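Proteasome activator protein PA26 (Trypanosoma brucei, PDB 1YAR) probably caps the 20S proteasome as an ATP-independent 11S (PA28-type) activator, opening the gate through which substrates enter its chamber. Local coordinates at residues E32-G37 against R212-A217; L74-R79 against L198-A203; N86-A91 against K129-G134; T144-G147 against R152-L155; L155-T160 against R190-D195. All blocks are in the same frame, centred on the assembly; numbering follows the deposited sequence. Where two conformers were deposited one is given.

Overall arrangement
All five contacts join parts of one long, mostly helical bundle. Helix 183-226 takes part in interactions 1, 2 and 5, and helix 71-99 in interactions 2 and 3. Interaction 1 closes the longest loop of the five, with the other four nested inside it. Interaction 2 in turn encloses interactions 3, 4 and 5; interactions 4 and 5 share L155. Centres of interactions 1 and 5 lie about 33 Å apart, on opposite sides of the chain's centre, while those of 2 and 4 are about 9 Å apart. The contacts thus tie the bundle together along its length, and each also comes close to neighbouring subunits of the assembly.

Interaction 1 of 5, residues E32-G37 against R212-A217; sequences EEWAAG and RAVINA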
# COMPACT_ATOMS: atom_id res chain seq x y z
N GLU O 32 77.46 69.87 8.56
CA GLU O 32 77.54 70.95 7.58
C GLU O 32 78.97 71.48 7.45
O GLU O 32 79.44 71.71 6.35
CB GLU O 32 76.62 72.09 7.96
CG GLU O 32 75.15 71.76 7.85
CD GLU O 32 74.30 73.00 8.08
OE1 GLU O 32 74.29 73.53 9.22
OE2 GLU O 32 73.65 73.43 7.10
N GLU O 33 79.63 71.69 8.58
CA GLU O 33 81.03 72.14 8.62
C GLU O 33 81.98 71.13 7.97
O GLU O 33 82.84 71.50 7.19
CB GLU O 33 81.45 72.46 10.07
CG GLU O 33 82.92 72.84 10.28
CD GLU O 33 83.40 74.01 9.43
OE1 GLU O 33 82.57 74.87 9.04
OE2 GLU O 33 84.62 74.07 9.15
N TRP O 34 81.77 69.85 8.27
CA TRP O 34 82.62 68.80 7.72
C TRP O 34 82.48 68.72 6.21
O TRP O 34 83.46 68.53 5.50
CB TRP O 34 82.28 67.44 8.35
CG TRP O 34 82.80 67.26 9.74
CD1 TRP O 34 83.54 68.16 10.47
CD2 TRP O 34 82.72 66.07 10.55
NE1 TRP O 34 83.85 67.63 11.70
CE2 TRP O 34 83.37 66.35 11.77
CE3 TRP O 34 82.13 64.80 10.36
CZ2 TRP O 34 83.47 65.40 12.82
CZ3 TRP O 34 82.22 63.86 11.41
CH2 TRP O 34 82.88 64.16 12.61
N ALA O 35 81.25 68.90 5.72
CA ALA O 35 80.98 68.76 4.29
C ALA O 35 81.63 69.86 3.48
O ALA O 35 81.88 69.69 2.28
CB ALA O 35 79.48 68.72 4.03
N ALA O 36 81.90 70.98 4.13
CA ALA O 36 82.38 72.18 3.46
C ALA O 36 83.82 72.50 3.85
O ALA O 36 84.77 71.95 3.26
CB ALA O 36 81.44 73.36 3.77
N GLY O 37 83.98 73.35 4.87
CA GLY O 37 85.29 73.84 5.30
C GLY O 37 86.30 72.78 5.74
O GLY O 37 87.49 72.91 5.49
N ARG O 212 83.78 61.76 4.83
CA ARG O 212 82.71 61.61 3.84
C ARG O 212 81.73 60.48 4.20
O ARG O 212 80.51 60.64 4.07
CB ARG O 212 83.28 61.42 2.43
CG ARG O 212 84.00 62.66 1.91
CD ARG O 212 84.46 62.58 0.47
NE ARG O 212 84.70 63.94 -0.04
CZ ARG O 212 85.91 64.45 -0.27
NH1 ARG O 212 87.01 63.70 -0.09
NH2 ARG O 212 86.01 65.71 -0.71
N ALA O 213 82.28 59.35 4.65
CA ALA O 213 81.46 58.20 5.07
C ALA O 213 80.53 58.59 6.23
O ALA O 213 79.38 58.17 6.26
CB ALA O 213 82.36 57.02 5.50
N VAL O 214 81.05 59.38 7.18
CA VAL O 214 80.24 59.81 8.35
C VAL O 214 79.15 60.83 7.97
O VAL O 214 78.01 60.74 8.45
CB VAL O 214 81.11 60.34 9.54
CG1 VAL O 214 80.23 60.81 10.69
CG2 VAL O 214 82.06 59.24 10.08
N ILE O 215 79.47 61.77 7.09
CA ILE O 215 78.44 62.70 6.57
C ILE O 215 77.28 61.90 6.00
O ILE O 215 76.12 62.13 6.37
CB ILE O 215 79.03 63.62 5.49
CG1 ILE O 215 80.09 64.55 6.11
CG2 ILE O 215 77.90 64.44 4.79
CD1 ILE O 215 81.07 65.08 5.08
N ASN O 216 77.60 60.95 5.13
CA ASN O 216 76.58 60.09 4.53
C ASN O 216 75.78 59.33 5.57
O ASN O 216 74.55 59.33 5.53
CB ASN O 216 77.18 59.15 3.47
CG ASN O 216 76.13 58.26 2.80
OD1 ASN O 216 75.26 58.74 2.07
ND2 ASN O 216 76.26 56.94 3.01
N ALA O 217 76.47 58.68 6.51
CA ALA O 217 75.81 57.87 7.52
C ALA O 217 74.90 58.71 8.42
O ALA O 217 73.81 58.28 8.79
CB ALA O 217 76.83 57.16 8.36
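I215 and W34 bury the most surface in this contact, with V214 next. They join helix 24-57 to helix 183-226 in the helical bundle of the 11S activator. The two short segments run at 139° to each other, and their axes come within 9.9 Å. I215 lies where the backbones are nearest. Its CG1 stands anti to its own carbonyl carbon (chi1 -66°), and this sends CD1 across to helix 24-57. There CD1 rests on the backbone as much as on side chains. I215 CD1 is 3.8 Å from A35 CA and 4.1 Å from A35 CB, and it also touches W34 CB at 4.2 Å. The helix widens into a pi-type turn from W34 to G37. The W34 indole extends past I215 toward V214, which meets it at the ring edge and not over a face. The polar end of the indole is satisfied by helix 71-99, where NE1 hydrogen-bonds to OE1 of Q90. V87, A91 and I94 of that helix also pack on W34, and L126 of helix 111-130 adds to them. Close to the indole plane, V214 CG1 sits 3.7 Å from W34 CZ3.

Interaction 2 of 5, residues L74-R79 against L198-A203; sequences LGVLQR and LKVELA
V200 meets V76 and L77 in the interior of the four-helix bundle, where helix 183-226 passes helix 71-99. The contact across the segments is apolar and made by methyl groups. V200 carries it, because its two branches serve two different partners. V200 CG1 is directed to V76, with V76 CG1 at 3.9 Å. Its CG2 turns to L77. The side chains in both pairs cross obliquely, and all three residues are buried. L77 does not aim its CB at V200. Its CG is anti to the carbonyl carbon (chi1 -69°), and the chain beyond brings the CD2 methyl over to the valine. More apolar groups complete the layer: I45 of helix 24-57 touches V200, M197 touches V76 and L77, and I146 of a loop touches L77. Charged groups lie round this layer and have partners of their own. R79 forms a salt bridge with E41 of helix 24-57. K199 makes a cation-pi contact with Y149 of a neighbouring subunit, which places this part of helix 183-226 beside a subunit interface. The closest methyl pair of the contact is L77 CD2 and V200 CG2, at 3.6 Å.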
# COMPACT_ATOMS: atom_id res chain seq x y z
N LEU O 74 107.52 71.19 10.01
CA LEU O 74 106.87 71.52 11.28
C LEU O 74 105.51 72.21 11.06
O LEU O 74 104.52 71.84 11.70
CB LEU O 74 107.77 72.41 12.17
CG LEU O 74 109.21 71.97 12.44
CD1 LEU O 74 110.03 73.08 13.12
CD2 LEU O 74 109.24 70.67 13.25
N GLY O 75 105.46 73.18 10.14
CA GLY O 75 104.21 73.88 9.83
C GLY O 75 103.12 72.95 9.30
O GLY O 75 101.96 73.04 9.73
N VAL O 76 103.49 72.06 8.38
CA VAL O 76 102.54 71.09 7.83
C VAL O 76 101.99 70.18 8.94
O VAL O 76 100.77 70.01 9.06
CB VAL O 76 103.14 70.27 6.64
CG1 VAL O 76 102.20 69.09 6.24
CG2 VAL O 76 103.40 71.17 5.41
N LEU O 77 102.89 69.61 9.74
CA LEU O 77 102.48 68.72 10.83
C LEU O 77 101.60 69.42 11.87
O LEU O 77 100.63 68.83 12.36
CB LEU O 77 103.69 68.03 11.48
CG LEU O 77 104.37 66.99 10.55
CD1 LEU O 77 105.85 66.82 10.83
CD2 LEU O 77 103.68 65.59 10.55
N GLN O 78 101.94 70.67 12.19
CA GLN O 78 101.15 71.46 13.13
C GLN O 78 99.75 71.71 12.60
O GLN O 78 98.77 71.64 13.35
CB GLN O 78 101.83 72.82 13.42
CG GLN O 78 101.03 73.70 14.37
CD GLN O 78 101.08 73.20 15.81
OE1 GLN O 78 102.06 73.46 16.52
NE2 GLN O 78 100.03 72.49 16.24
N ARG O 79 99.66 71.99 11.32
CA ARG O 79 98.38 72.27 10.66
C ARG O 79 97.49 71.02 10.67
O ARG O 79 96.28 71.11 10.87
CB ARG O 79 98.65 72.69 9.23
CG ARG O 79 97.48 73.30 8.51
CD ARG O 79 97.87 73.99 7.22
NE ARG O 79 96.68 74.29 6.43
CZ ARG O 79 96.71 74.60 5.14
NH1 ARG O 79 97.87 74.68 4.50
NH2 ARG O 79 95.58 74.85 4.51
N LEU O 198 104.91 62.33 3.38
CA LEU O 198 104.11 61.28 2.72
C LEU O 198 102.95 60.83 3.60
O LEU O 198 101.81 60.72 3.13
CB LEU O 198 104.98 60.08 2.32
CG LEU O 198 104.23 58.85 1.77
CD1 LEU O 198 103.39 59.23 0.55
CD2 LEU O 198 105.22 57.76 1.42
N LYS O 199 103.24 60.58 4.87
CA LYS O 199 102.23 60.13 5.84
C LYS O 199 101.10 61.13 6.04
O LYS O 199 99.94 60.74 6.16
CB LYS O 199 102.88 59.78 7.16
CG LYS O 199 103.65 58.49 7.06
CD LYS O 199 104.28 58.11 8.36
CE LYS O 199 105.07 56.84 8.13
NZ LYS O 199 105.36 56.13 9.41
N VAL O 200 101.44 62.42 6.08
CA VAL O 200 100.40 63.46 6.05
C VAL O 200 99.56 63.40 4.76
O VAL O 200 98.34 63.51 4.83
CB VAL O 200 100.99 64.88 6.28
CG1 VAL O 200 99.90 65.93 6.11
CG2 VAL O 200 101.59 64.97 7.69
N GLU O 201 100.19 63.20 3.60
CA GLU O 201 99.43 63.07 2.34
C GLU O 201 98.46 61.88 2.38
O GLU O 201 97.31 62.00 1.96
CB GLU O 201 100.33 62.88 1.12
CG GLU O 201 101.27 64.03 0.77
CD GLU O 201 102.16 63.69 -0.42
OE1 GLU O 201 103.39 63.51 -0.23
OE2 GLU O 201 101.63 63.54 -1.55
N LEU O 202 98.94 60.74 2.85
CA LEU O 202 98.13 59.53 2.97
C LEU O 202 97.05 59.67 4.03
O LEU O 202 95.90 59.30 3.79
CB LEU O 202 99.02 58.34 3.30
CG LEU O 202 100.16 58.01 2.33
CD1 LEU O 202 101.03 56.93 2.95
CD2 LEU O 202 99.65 57.59 0.94
N ALA O 203 97.42 60.17 5.21
CA ALA O 203 96.46 60.34 6.30
C ALA O 203 95.34 61.31 5.94
O ALA O 203 94.18 61.06 6.28
CB ALA O 203 97.14 60.76 7.58

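Interaction 3 of 5, residues N86-A91 against K129-G134; sequences NVYCQA and KTLGSG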
# COMPACT_ATOMS: atom_id res chain seq x y z
N ASN O 86 90.36 69.69 16.01
CA ASN O 86 89.02 70.20 15.72
C ASN O 86 88.00 69.10 15.37
O ASN O 86 86.88 69.08 15.88
CB ASN O 86 89.07 71.22 14.57
CG ASN O 86 89.72 72.53 14.98
OD1 ASN O 86 89.86 72.82 16.18
ND2 ASN O 86 90.13 73.32 14.00
N VAL O 87 88.41 68.21 14.47
CA VAL O 87 87.57 67.08 14.06
C VAL O 87 87.22 66.20 15.26
O VAL O 87 86.06 65.79 15.40
CB VAL O 87 88.22 66.27 12.93
CG1 VAL O 87 87.46 64.95 12.70
CG2 VAL O 87 88.27 67.13 11.62
N TYR O 88 88.19 65.94 16.13
CA TYR O 88 87.94 65.16 17.35
C TYR O 88 86.84 65.80 18.22
O TYR O 88 85.93 65.11 18.67
CB TYR O 88 89.21 65.00 18.19
CG TYR O 88 89.08 64.13 19.43
CD1 TYR O 88 89.51 62.80 19.40
CD2 TYR O 88 88.58 64.63 20.64
CE1 TYR O 88 89.43 61.99 20.52
CE2 TYR O 88 88.49 63.81 21.78
CZ TYR O 88 88.92 62.49 21.70
OH TYR O 88 88.87 61.67 22.79
N CYS O 89 86.95 67.10 18.48
CA CYS O 89 85.96 67.78 19.32
C CYS O 89 84.58 67.84 18.66
O CYS O 89 83.55 67.73 19.32
CB CYS O 89 86.49 69.17 19.76
SG CYS O 89 87.94 69.07 20.85
N GLN O 90 84.54 68.01 17.34
CA GLN O 90 83.30 68.00 16.59
C GLN O 90 82.64 66.60 16.62
O GLN O 90 81.43 66.48 16.79
CB GLN O 90 83.56 68.46 15.16
CG GLN O 90 83.75 70.01 15.12
CD GLN O 90 84.57 70.51 13.95
OE1 GLN O 90 85.05 69.74 13.11
NE2 GLN O 90 84.75 71.84 13.90
N ALA O 91 83.45 65.55 16.48
CA ALA O 91 82.95 64.17 16.62
C ALA O 91 82.31 63.91 17.99
O ALA O 91 81.29 63.21 18.09
CB ALA O 91 84.08 63.19 16.37
N LYS O 129 90.77 55.26 15.76
CA LYS O 129 91.63 54.68 14.74
C LYS O 129 92.13 55.71 13.73
O LYS O 129 93.33 55.87 13.59
CB LYS O 129 90.94 53.52 14.04
CG LYS O 129 90.61 52.36 14.97
CD LYS O 129 89.89 51.27 14.20
CE LYS O 129 89.65 50.02 15.04
NZ LYS O 129 88.83 49.02 14.25
N THR O 130 91.22 56.41 13.05
CA THR O 130 91.61 57.34 11.97
C THR O 130 92.48 58.49 12.51
O THR O 130 93.48 58.85 11.88
CB THR O 130 90.36 57.90 11.27
OG1 THR O 130 89.44 56.84 10.99
CG2 THR O 130 90.71 58.46 9.88
N LEU O 131 92.08 59.06 13.65
CA LEU O 131 92.79 60.20 14.24
C LEU O 131 93.89 59.77 15.18
O LEU O 131 94.70 60.60 15.60
CB LEU O 131 91.81 61.14 14.96
CG LEU O 131 90.74 61.81 14.09
CD1 LEU O 131 89.82 62.63 14.98
CD2 LEU O 131 91.33 62.66 12.92
N GLY O 132 93.89 58.50 15.58
CA GLY O 132 94.90 57.96 16.49
C GLY O 132 95.01 58.72 17.81
O GLY O 132 96.10 59.07 18.25
N SER O 133 93.88 58.97 18.44
CA SER O 133 93.81 59.93 19.56
C SER O 133 94.16 59.31 20.90
O SER O 133 94.44 60.03 21.86
CB SER O 133 92.42 60.52 19.64
OG SER O 133 91.46 59.50 19.84
N GLY O 134 94.14 57.98 20.97
CA GLY O 134 94.39 57.30 22.22
C GLY O 134 95.85 57.29 22.61
O GLY O 134 96.73 57.48 21.78
O HOH W 1 90.28 59.28 22.25
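Y88 reaches from helix 71-99 to L131 and S133, where the chain leaves helix 111-130. Y88 CB is 4.0 Å from L131 CD1. The same methyl, L131 CD1, is also 4.0 Å from V87 CG1, and it lies against the backbone of Y88. L131 therefore fits against two consecutive residues of the helix. From CB the ring of Y88 is carried outward with CG anti to the backbone N (chi1 -176°). This lays one ring edge along S133. Y88 CD1 is 3.7 Å from S133 CB. Y88 CE1 comes nearer still and is 3.3 Å from S133 OG, which lies close to the ring plane. At the tip, Y88 OH is 2.8 Å from a water that sits in the plane of the ring. This water donates a hydrogen bond to S133 OG at 2.7 Å, so it bridges the phenol and the serine. S133 OG is also hydrogen-bonded to the backbone O of E127. The water and the helix carbonyl together would fix the rotation of the serine hydroxyl, which stands between its own N and carbonyl carbon. Other parts of the structure enclose the site. T38 of helix 24-57 touches V87, L207 and M148 touch L131, and H206 of a neighbouring subunit packs on Y88. Between L131 and S133, G132 is the first residue to depart from helical geometry, with positive phi (55°). The arrangement is that of a helix end packed on a neighbouring helix within an antiparallel bundle, here in the PA28-related part of the chain.

Interaction 4 of 5, residues T144-G147 against R152-L155; sequences TPIG and REYL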
# COMPACT_ATOMS: atom_id res chain seq x y z
N THR O 144 95.97 54.05 10.71
CA THR O 144 96.14 55.34 10.05
C THR O 144 97.65 55.57 9.81
O THR O 144 98.48 55.14 10.63
CB THR O 144 95.47 56.44 10.92
OG1 THR O 144 95.43 57.69 10.22
CG2 THR O 144 96.31 56.74 12.15
N PRO O 145 98.03 56.16 8.68
CA PRO O 145 99.46 56.40 8.40
C PRO O 145 100.15 57.26 9.47
O PRO O 145 101.34 57.08 9.75
CB PRO O 145 99.44 57.09 7.04
CG PRO O 145 98.18 56.57 6.41
CD PRO O 145 97.18 56.57 7.55
N ILE O 146 99.39 58.17 10.07
CA ILE O 146 99.91 59.04 11.10
C ILE O 146 98.75 59.54 11.96
O ILE O 146 97.68 59.86 11.44
CB ILE O 146 100.77 60.19 10.48
CG1 ILE O 146 101.80 60.69 11.47
CG2 ILE O 146 99.92 61.32 9.87
CD1 ILE O 146 102.80 61.71 10.84
N GLY O 147 98.95 59.57 13.27
CA GLY O 147 97.91 60.03 14.17
C GLY O 147 98.01 61.46 14.66
O GLY O 147 98.80 62.25 14.16
N ARG O 152 104.98 65.31 17.61
CA ARG O 152 105.83 64.63 18.58
C ARG O 152 106.51 63.39 18.00
O ARG O 152 107.69 63.17 18.28
CB ARG O 152 105.07 64.30 19.87
CG ARG O 152 105.85 63.45 20.84
CD ARG O 152 106.03 64.08 22.21
NE ARG O 152 106.89 63.23 23.05
CZ ARG O 152 106.47 62.50 24.09
NH1 ARG O 152 105.20 62.54 24.49
NH2 ARG O 152 107.35 61.75 24.75
N GLU O 153 105.78 62.58 17.23
CA GLU O 153 106.36 61.42 16.53
C GLU O 153 107.54 61.85 15.65
O GLU O 153 108.61 61.25 15.72
CB GLU O 153 105.33 60.75 15.61
CG GLU O 153 104.11 60.08 16.24
CD GLU O 153 103.33 59.27 15.20
OE1 GLU O 153 103.99 58.69 14.29
OE2 GLU O 153 102.06 59.23 15.26
N TYR O 154 107.33 62.87 14.83
CA TYR O 154 108.37 63.38 13.92
C TYR O 154 109.61 63.88 14.67
O TYR O 154 110.72 63.46 14.37
CB TYR O 154 107.79 64.48 13.02
CG TYR O 154 108.80 65.25 12.19
CD1 TYR O 154 109.44 64.66 11.10
CD2 TYR O 154 109.07 66.60 12.47
CE1 TYR O 154 110.37 65.38 10.34
CE2 TYR O 154 109.99 67.33 11.72
CZ TYR O 154 110.62 66.72 10.66
OH TYR O 154 111.53 67.44 9.91
N LEU O 155 109.40 64.76 15.65
CA LEU O 155 110.50 65.29 16.48
C LEU O 155 111.29 64.20 17.21
O LEU O 155 112.53 64.22 17.20
CB LEU O 155 109.98 66.38 17.44
CG LEU O 155 109.35 67.57 16.71
CD1 LEU O 155 108.67 68.56 17.69
CD2 LEU O 155 110.36 68.28 15.78
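E153 faces I146 and G147, bringing the carboxylate of helix 150-166 up to the loop that precedes it. The van der Waals contact is small. I146 CG1, an aliphatic carbon, lies beside the carboxylate, 4.1 Å from each of E153 OE1 and E153 OE2. The two side chains run alongside each other, pointing opposite ways. E153 starts with CG anti to its carbonyl carbon (chi1 -66°) and is extended beyond CG, which places the oxygens at the loop. The I146 side chain packs further on F196 and A203 of helix 183-226, and F196 also touches E153. The polar part is a near approach. E153 OE2 is 3.7 Å from G147 N, too far for a hydrogen bond. The amide of G147 is instead hydrogen-bonded to OE2 of E135 of a neighbouring subunit. That oxygen also lies close to E153 OE2, so two carboxylates from different subunits meet beside one backbone N-H. This loop is therefore part of a subunit interface, where P145 also packs on Y149 of the same neighbour. Two like charges so close would be expected to repel. The geometry is consistent with a raised pKa for one of the two acids, and the G147 amide would offset part of the negative charge.

Interaction 5 of 5, residues L155-T160 against R190-D195; sequences LSARST and RQIDAD
R158 and D193 form a salt bridge between helix 150-166 and helix 183-226. The arginine presents its side, with NE and NH2 each taking one carboxylate oxygen. R158 NE donates to the syn lone pair of D193 OD1 at 2.8 Å, and the bond is nearly straight (168°). R158 NH2 donates to D193 OD2, also at 2.8 Å and on the syn side. The guanidinium and carboxylate planes are only 10° apart. The R158 chain is extended from CG to NE, which carries the charged end across to the other helix. Both carboxylate oxygens have further partners: OD1 is hydrogen-bonded to Y154 OH, and OD2 to Y61 OH. On the far side of R158, NH1 forms a second salt bridge with E162 and a hydrogen bond to the backbone O of Q65. These bonds would hold both flat groups in place. The two helices form an antiparallel pair in the activator's bundle, their segments at 167° and their axes 10.0 Å apart. Next to the salt bridge, I192 packs on A157. With its CG1 anti to the carbonyl carbon, I192 lays CD1 against the carbonyl oxygen, and I192 CD1 is 3.7 Å from A157 O. The apolar pair is I192 CG2 with A157 CB, at 4.3 Å. R152 of a neighbouring subunit packs on both A157 and I192.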
# COMPACT_ATOMS: atom_id res chain seq x y z
N LEU O 155 109.40 64.76 15.65
CA LEU O 155 110.50 65.29 16.48
C LEU O 155 111.29 64.20 17.21
O LEU O 155 112.53 64.22 17.20
CB LEU O 155 109.98 66.38 17.44
CG LEU O 155 109.35 67.57 16.71
CD1 LEU O 155 108.67 68.56 17.69
CD2 LEU O 155 110.36 68.28 15.78
N SER O 156 110.57 63.25 17.82
CA SER O 156 111.17 62.08 18.45
C SER O 156 112.13 61.40 17.48
O SER O 156 113.32 61.27 17.76
CB SER O 156 110.10 61.05 18.86
OG SER O 156 109.02 61.65 19.56
N ALA O 157 111.59 61.01 16.33
CA ALA O 157 112.32 60.23 15.31
C ALA O 157 113.54 61.00 14.79
O ALA O 157 114.64 60.45 14.68
CB ALA O 157 111.37 59.90 14.15
N ARG O 158 113.34 62.28 14.50
CA ARG O 158 114.41 63.12 13.97
C ARG O 158 115.50 63.37 15.00
O ARG O 158 116.69 63.31 14.68
CB ARG O 158 113.85 64.44 13.42
CG ARG O 158 114.55 64.89 12.15
CD ARG O 158 114.27 66.30 11.69
NE ARG O 158 114.81 66.54 10.34
CZ ARG O 158 115.97 67.15 10.08
NH1 ARG O 158 116.73 67.62 11.07
NH2 ARG O 158 116.35 67.32 8.83
N SER O 159 115.10 63.62 16.25
CA SER O 159 116.04 63.93 17.34
C SER O 159 116.99 62.78 17.69
O SER O 159 118.14 63.02 18.09
CB SER O 159 115.29 64.41 18.58
OG SER O 159 114.62 63.34 19.23
N THR O 160 116.52 61.54 17.54
CA THR O 160 117.36 60.34 17.69
C THR O 160 118.46 60.31 16.63
O THR O 160 119.63 60.12 16.95
CB THR O 160 116.49 59.06 17.59
OG1 THR O 160 115.48 59.09 18.59
CG2 THR O 160 117.31 57.81 17.95
N ARG O 190 116.95 62.26 5.87
CA ARG O 190 116.17 62.72 4.74
C ARG O 190 114.88 61.90 4.63
O ARG O 190 113.84 62.44 4.27
CB ARG O 190 116.99 62.60 3.46
CG ARG O 190 116.32 63.07 2.22
CD ARG O 190 117.25 63.06 1.04
NE ARG O 190 116.53 63.21 -0.22
CZ ARG O 190 116.04 62.20 -0.91
NH1 ARG O 190 116.19 60.95 -0.48
NH2 ARG O 190 115.40 62.43 -2.05
N GLN O 191 114.97 60.60 4.93
CA GLN O 191 113.83 59.70 4.75
C GLN O 191 112.75 59.99 5.78
O GLN O 191 111.55 59.87 5.48
CB GLN O 191 114.23 58.22 4.79
CG GLN O 191 113.21 57.31 4.01
CD GLN O 191 113.00 57.77 2.56
OE1 GLN O 191 113.97 57.95 1.81
NE2 GLN O 191 111.75 57.93 2.15
N ILE O 192 113.17 60.34 6.99
CA ILE O 192 112.24 60.75 8.02
C ILE O 192 111.49 62.01 7.56
O ILE O 192 110.26 62.05 7.63
CB ILE O 192 112.96 60.98 9.38
CG1 ILE O 192 113.32 59.64 10.01
CG2 ILE O 192 112.07 61.80 10.35
CD1 ILE O 192 114.40 59.75 11.08
N ASP O 193 112.22 63.02 7.06
CA ASP O 193 111.56 64.22 6.52
C ASP O 193 110.58 63.89 5.40
O ASP O 193 109.43 64.34 5.43
CB ASP O 193 112.57 65.25 6.03
CG ASP O 193 113.32 65.90 7.18
OD1 ASP O 193 112.98 65.65 8.36
OD2 ASP O 193 114.28 66.66 6.99
N ALA O 194 111.01 63.10 4.43
CA ALA O 194 110.13 62.72 3.33
C ALA O 194 108.93 61.90 3.82
O ALA O 194 107.80 62.17 3.42
CB ALA O 194 110.90 61.94 2.26
N ASP O 195 109.19 60.90 4.65
CA ASP O 195 108.14 59.95 5.04
C ASP O 195 107.06 60.61 5.88
O ASP O 195 105.91 60.20 5.81
CB ASP O 195 108.71 58.75 5.78
CG ASP O 195 109.26 57.69 4.83
OD1 ASP O 195 109.26 57.91 3.59
OD2 ASP O 195 109.73 56.60 5.24